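Local coordinates for protein alpha-glucosidase (Bacteroides thetaiotaomicron, PDB 5XFM) that hydrolyses beta-L-arabinopyranosides and alpha-galactosides as a bifunctional, calcium-containing glycoside hydrolase of family 97, at residues Thr474-Phe479 against Gly562-Val568; Ala582-Glu588 against Ile632-Ile638. The protein carries 1 engineered substitution. Residues are numbered along the deposited sequence.

Interaction 1 (Thr474-Phe479 against Gly562-Val568); sequences TCLHPF and GYPGKYV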
# COMPACT_ATOMS: atom_id res chain seq x y z
N THR A 474 -0.01 -10.07 9.17
CA THR A 474 -0.23 -10.76 7.90
C THR A 474 -1.73 -10.91 7.61
O THR A 474 -2.16 -10.84 6.46
CB THR A 474 0.44 -12.14 7.88
OG1 THR A 474 1.85 -11.99 8.11
CG2 THR A 474 0.25 -12.83 6.53
N CYS A 475 -2.52 -11.10 8.66
CA CYS A 475 -3.96 -11.23 8.51
C CYS A 475 -4.63 -9.87 8.51
O CYS A 475 -5.85 -9.77 8.43
CB CYS A 475 -4.56 -12.10 9.62
SG CYS A 475 -4.24 -13.86 9.43
N LEU A 476 -3.83 -8.81 8.62
CA LEU A 476 -4.39 -7.48 8.42
C LEU A 476 -4.15 -6.94 7.00
O LEU A 476 -5.07 -6.42 6.37
CB LEU A 476 -3.81 -6.50 9.45
CG LEU A 476 -4.29 -6.71 10.89
CD1 LEU A 476 -3.47 -5.86 11.83
CD2 LEU A 476 -5.77 -6.39 11.04
N HIS A 477 -2.93 -7.11 6.50
CA HIS A 477 -2.49 -6.43 5.27
C HIS A 477 -3.35 -6.57 4.01
O HIS A 477 -3.58 -5.57 3.32
CB HIS A 477 -1.07 -6.86 4.94
CG HIS A 477 -0.08 -6.49 6.00
ND1 HIS A 477 -0.20 -5.34 6.74
CD2 HIS A 477 1.00 -7.14 6.48
CE1 HIS A 477 0.79 -5.28 7.62
NE2 HIS A 477 1.53 -6.36 7.48
N PRO A 478 -3.85 -7.78 3.70
CA PRO A 478 -4.67 -7.85 2.48
C PRO A 478 -5.97 -7.06 2.57
O PRO A 478 -6.54 -6.72 1.53
CB PRO A 478 -4.95 -9.35 2.33
CG PRO A 478 -4.57 -9.97 3.62
CD PRO A 478 -3.50 -9.12 4.20
N PHE A 479 -6.44 -6.79 3.78
CA PHE A 479 -7.65 -6.00 4.00
C PHE A 479 -7.39 -4.49 4.05
O PHE A 479 -8.30 -3.69 3.82
CB PHE A 479 -8.35 -6.43 5.30
CG PHE A 479 -8.78 -7.88 5.33
CD1 PHE A 479 -8.02 -8.82 6.01
CD2 PHE A 479 -9.95 -8.29 4.71
CE1 PHE A 479 -8.42 -10.15 6.06
CE2 PHE A 479 -10.35 -9.61 4.75
CZ PHE A 479 -9.58 -10.54 5.43
N GLY A 562 -12.12 -14.98 5.20
CA GLY A 562 -11.23 -14.36 6.17
C GLY A 562 -11.85 -13.34 7.10
O GLY A 562 -13.02 -12.96 6.97
N TYR A 563 -11.05 -12.92 8.07
CA TYR A 563 -11.40 -11.85 8.99
C TYR A 563 -10.09 -11.20 9.42
O TYR A 563 -9.13 -11.91 9.80
CB TYR A 563 -12.18 -12.38 10.20
CG TYR A 563 -12.83 -11.32 11.04
CD1 TYR A 563 -14.15 -10.95 10.82
CD2 TYR A 563 -12.14 -10.68 12.06
CE1 TYR A 563 -14.76 -9.97 11.59
CE2 TYR A 563 -12.74 -9.70 12.83
CZ TYR A 563 -14.05 -9.35 12.58
OH TYR A 563 -14.66 -8.38 13.34
N PRO A 564 -10.03 -9.86 9.36
CA PRO A 564 -8.82 -9.07 9.59
C PRO A 564 -8.19 -9.33 10.95
O PRO A 564 -8.83 -9.12 11.98
CB PRO A 564 -9.32 -7.63 9.50
CG PRO A 564 -10.55 -7.71 8.68
CD PRO A 564 -11.19 -9.01 9.06
N GLY A 565 -6.93 -9.77 10.93
CA GLY A 565 -6.17 -10.04 12.14
C GLY A 565 -6.35 -11.45 12.67
O GLY A 565 -5.60 -11.89 13.55
N LYS A 566 -7.30 -12.19 12.11
CA LYS A 566 -7.61 -13.53 12.60
C LYS A 566 -7.20 -14.59 11.58
O LYS A 566 -6.44 -15.51 11.90
CB LYS A 566 -9.09 -13.63 12.94
CG LYS A 566 -9.45 -12.95 14.25
CD LYS A 566 -10.95 -12.89 14.48
CE LYS A 566 -11.28 -12.42 15.89
NZ LYS A 566 -11.69 -10.99 15.92
N TYR A 567 -7.69 -14.46 10.35
CA TYR A 567 -7.29 -15.41 9.32
C TYR A 567 -7.56 -14.83 7.94
O TYR A 567 -8.35 -13.91 7.80
CB TYR A 567 -8.01 -16.75 9.50
CG TYR A 567 -9.47 -16.77 9.13
CD1 TYR A 567 -10.43 -16.23 9.99
CD2 TYR A 567 -9.91 -17.36 7.95
CE1 TYR A 567 -11.78 -16.25 9.66
CE2 TYR A 567 -11.25 -17.40 7.62
CZ TYR A 567 -12.18 -16.84 8.48
OH TYR A 567 -13.52 -16.87 8.15
N VAL A 568 -6.86 -15.35 6.93
CA VAL A 568 -7.09 -14.83 5.58
C VAL A 568 -6.90 -15.91 4.52
O VAL A 568 -5.97 -16.71 4.58
CB VAL A 568 -6.18 -13.61 5.27
CG1 VAL A 568 -4.72 -13.98 5.33
CG2 VAL A 568 -6.52 -13.02 3.91

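Interaction 2 (Ala582-Glu588 against Ile632-Ile638); sequences AVNAGKE and IRPQGGI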
# COMPACT_ATOMS: atom_id res chain seq x y z
N ALA A 582 -3.77 -19.43 2.27
CA ALA A 582 -4.50 -19.14 3.49
C ALA A 582 -3.59 -19.23 4.70
O ALA A 582 -2.71 -20.09 4.75
CB ALA A 582 -5.69 -20.09 3.65
N VAL A 583 -3.78 -18.34 5.67
CA VAL A 583 -3.08 -18.47 6.95
C VAL A 583 -4.00 -18.18 8.13
O VAL A 583 -5.03 -17.48 8.00
CB VAL A 583 -1.85 -17.54 7.07
CG1 VAL A 583 -0.80 -17.86 6.01
CG2 VAL A 583 -2.27 -16.07 7.03
N ASN A 584 -3.60 -18.71 9.29
CA ASN A 584 -4.39 -18.61 10.52
C ASN A 584 -3.63 -17.97 11.68
O ASN A 584 -2.62 -18.51 12.15
CB ASN A 584 -4.89 -20.00 10.93
CG ASN A 584 -5.61 -20.01 12.27
OD1 ASN A 584 -6.19 -19.00 12.69
ND2 ASN A 584 -5.57 -21.15 12.95
N ALA A 585 -4.14 -16.84 12.17
CA ALA A 585 -3.52 -16.16 13.30
C ALA A 585 -4.26 -16.43 14.61
O ALA A 585 -3.92 -15.87 15.65
CB ALA A 585 -3.46 -14.66 13.05
N GLY A 586 -5.29 -17.27 14.56
CA GLY A 586 -6.00 -17.64 15.77
C GLY A 586 -5.15 -18.57 16.61
O GLY A 586 -4.09 -19.01 16.16
N LYS A 587 -5.59 -18.87 17.82
CA LYS A 587 -4.88 -19.84 18.65
C LYS A 587 -5.59 -21.20 18.67
O LYS A 587 -5.03 -22.18 19.15
CB LYS A 587 -4.65 -19.31 20.07
CG LYS A 587 -3.24 -18.75 20.22
CD LYS A 587 -3.13 -17.65 21.26
CE LYS A 587 -2.12 -16.58 20.81
NZ LYS A 587 -2.14 -16.29 19.34
N GLU A 588 -6.80 -21.25 18.12
CA GLU A 588 -7.44 -22.54 17.91
C GLU A 588 -7.35 -22.90 16.44
O GLU A 588 -7.31 -22.02 15.58
CB GLU A 588 -8.91 -22.54 18.37
CG GLU A 588 -9.15 -22.44 19.86
CD GLU A 588 -10.60 -22.15 20.20
OE1 GLU A 588 -11.43 -22.10 19.26
OE2 GLU A 588 -10.93 -22.04 21.40
N ILE A 632 -6.40 -25.65 9.39
CA ILE A 632 -5.15 -24.92 9.50
C ILE A 632 -4.78 -24.70 10.96
O ILE A 632 -5.51 -24.04 11.71
CB ILE A 632 -5.23 -23.56 8.78
CG1 ILE A 632 -5.79 -23.72 7.37
CG2 ILE A 632 -3.86 -22.89 8.75
CD1 ILE A 632 -6.24 -22.42 6.73
N ARG A 633 -3.65 -25.26 11.37
CA ARG A 633 -3.12 -25.07 12.71
C ARG A 633 -2.81 -23.60 12.97
O ARG A 633 -2.60 -22.84 12.02
CB ARG A 633 -1.86 -25.94 12.92
CG ARG A 633 -0.59 -25.39 12.30
CD ARG A 633 0.57 -26.35 12.55
NE ARG A 633 1.15 -26.20 13.88
CZ ARG A 633 1.81 -27.16 14.52
NH1 ARG A 633 1.97 -28.34 13.95
NH2 ARG A 633 2.30 -26.94 15.74
N PRO A 634 -2.82 -23.19 14.25
CA PRO A 634 -2.39 -21.83 14.62
C PRO A 634 -0.98 -21.52 14.14
O PRO A 634 -0.11 -22.39 14.18
CB PRO A 634 -2.48 -21.85 16.15
CG PRO A 634 -3.49 -22.91 16.45
CD PRO A 634 -3.24 -23.97 15.43
N GLN A 635 -0.77 -20.28 13.68
CA GLN A 635 0.52 -19.84 13.13
C GLN A 635 0.88 -20.63 11.88
O GLN A 635 2.05 -20.67 11.48
CB GLN A 635 1.63 -19.95 14.18
CG GLN A 635 1.28 -19.32 15.53
CD GLN A 635 1.15 -17.81 15.45
OE1 GLN A 635 1.99 -17.13 14.87
NE2 GLN A 635 0.07 -17.29 16.02
N GLY A 636 -0.12 -21.26 11.27
CA GLY A 636 0.11 -22.08 10.10
C GLY A 636 -0.59 -21.58 8.85
O GLY A 636 -1.30 -20.55 8.87
N GLY A 637 -0.41 -22.32 7.76
CA GLY A 637 -0.95 -21.94 6.47
C GLY A 637 -1.14 -23.11 5.52
O GLY A 637 -0.71 -24.23 5.79
N ILE A 638 -1.77 -22.81 4.38
CA ILE A 638 -2.08 -23.80 3.35
C ILE A 638 -1.95 -23.13 1.99
O ILE A 638 -2.29 -21.94 1.85
CB ILE A 638 -3.50 -24.40 3.53
CG1 ILE A 638 -3.44 -25.67 4.37
CG2 ILE A 638 -4.14 -24.73 2.19
CD1 ILE A 638 -4.78 -26.08 4.93
O HOH W 1 -1.47 -15.38 16.68

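Interaction 1 (Thr474-Phe479 against Gly562-Val568)
F479 lays one face of its ring over the P564 pyrrolidine, a CH-pi contact with CG of P564 3.9 Å from the centroid of the F479 ring and 15° off its normal. The proline sits in the tight connection between strands 556-563 and 567-574, a beta-hairpin of the C-terminal beta domain, and the hairpin end meets the segment that follows helix 470-474 of the TIM-barrel domain. A classic beta bulge, with K566 and Y567 both facing Y563, shapes the hairpin: N of K566 and N of Y567 each lie 3.0 Å from O of Y563. V568 points back toward the barrel segment, its CG2 3.6 Å from CG of P478, while L521 of helix 512-521 also covers it. C475 fills the space beside the bulge, with SG 3.4 Å from CA of Y567. G565 has phi +88°, a backbone shape suited to glycine, and its N donates to O of C475 at 2.7 Å, an oxygen that also lies 3.3 Å from CA of P564.

Interaction 2 (Ala582-Glu588 against Ile632-Ile638)
This is an antiparallel pairing of two central strands, 577-584 and 636-641, in the beta sheet of the C-terminal domain, together with the turns at their ends. The short segments 582-584 and 636-638 run at 161° with their axes 4.6 Å apart. A582 and I638 form a hydrogen-bonded pair, N to O 2.9 Å in both directions. V583 and G637 follow as a non-hydrogen-bonded pair with CA atoms only 4.1 Å apart; a side chain on G637 would clash with O of A582. V583 turns its side chain to the sheet face covered by helix 512-521, whereas A582 faces the other way, its CB 3.9 Å from CD1 of I632. Beyond the strands, a type II turn from R633 to G636 lies against the segment after N584. N584 ties the two turns together: its OD1 accepts from N of G586 at 2.7 Å, an Asx turn, and its ND2 donates to O of I632 at 3.1 Å and to O of E588 at 3.3 Å. P634 packs against the 586-588 backbone, with CG 3.2 Å from O of K587, and N of Q635 donates to O of N584 at 3.0 Å.

From the N terminus, the chain passes the beta-sandwich domain and most of the TIM barrel before reaching 474-479. Interaction 1 then closes a loop whose 82 intervening residues include the last barrel strand, 526-528, and joins barrel to C-terminal domain. Interaction 2 opens only after that loop has closed; its own 43 intervening residues contain strands but no helix, and it stays within the C-terminal domain. The two are therefore in series, neither nesting nor crossing. The 562-568 half of interaction 1 meets interaction 2 in one sheet, where strands 567-574 and 577-584 are neighbours: O of V568 lies 2.9 Å from N of V583, and O of K566 2.7 Å from N of A585, both probable hydrogen bonds.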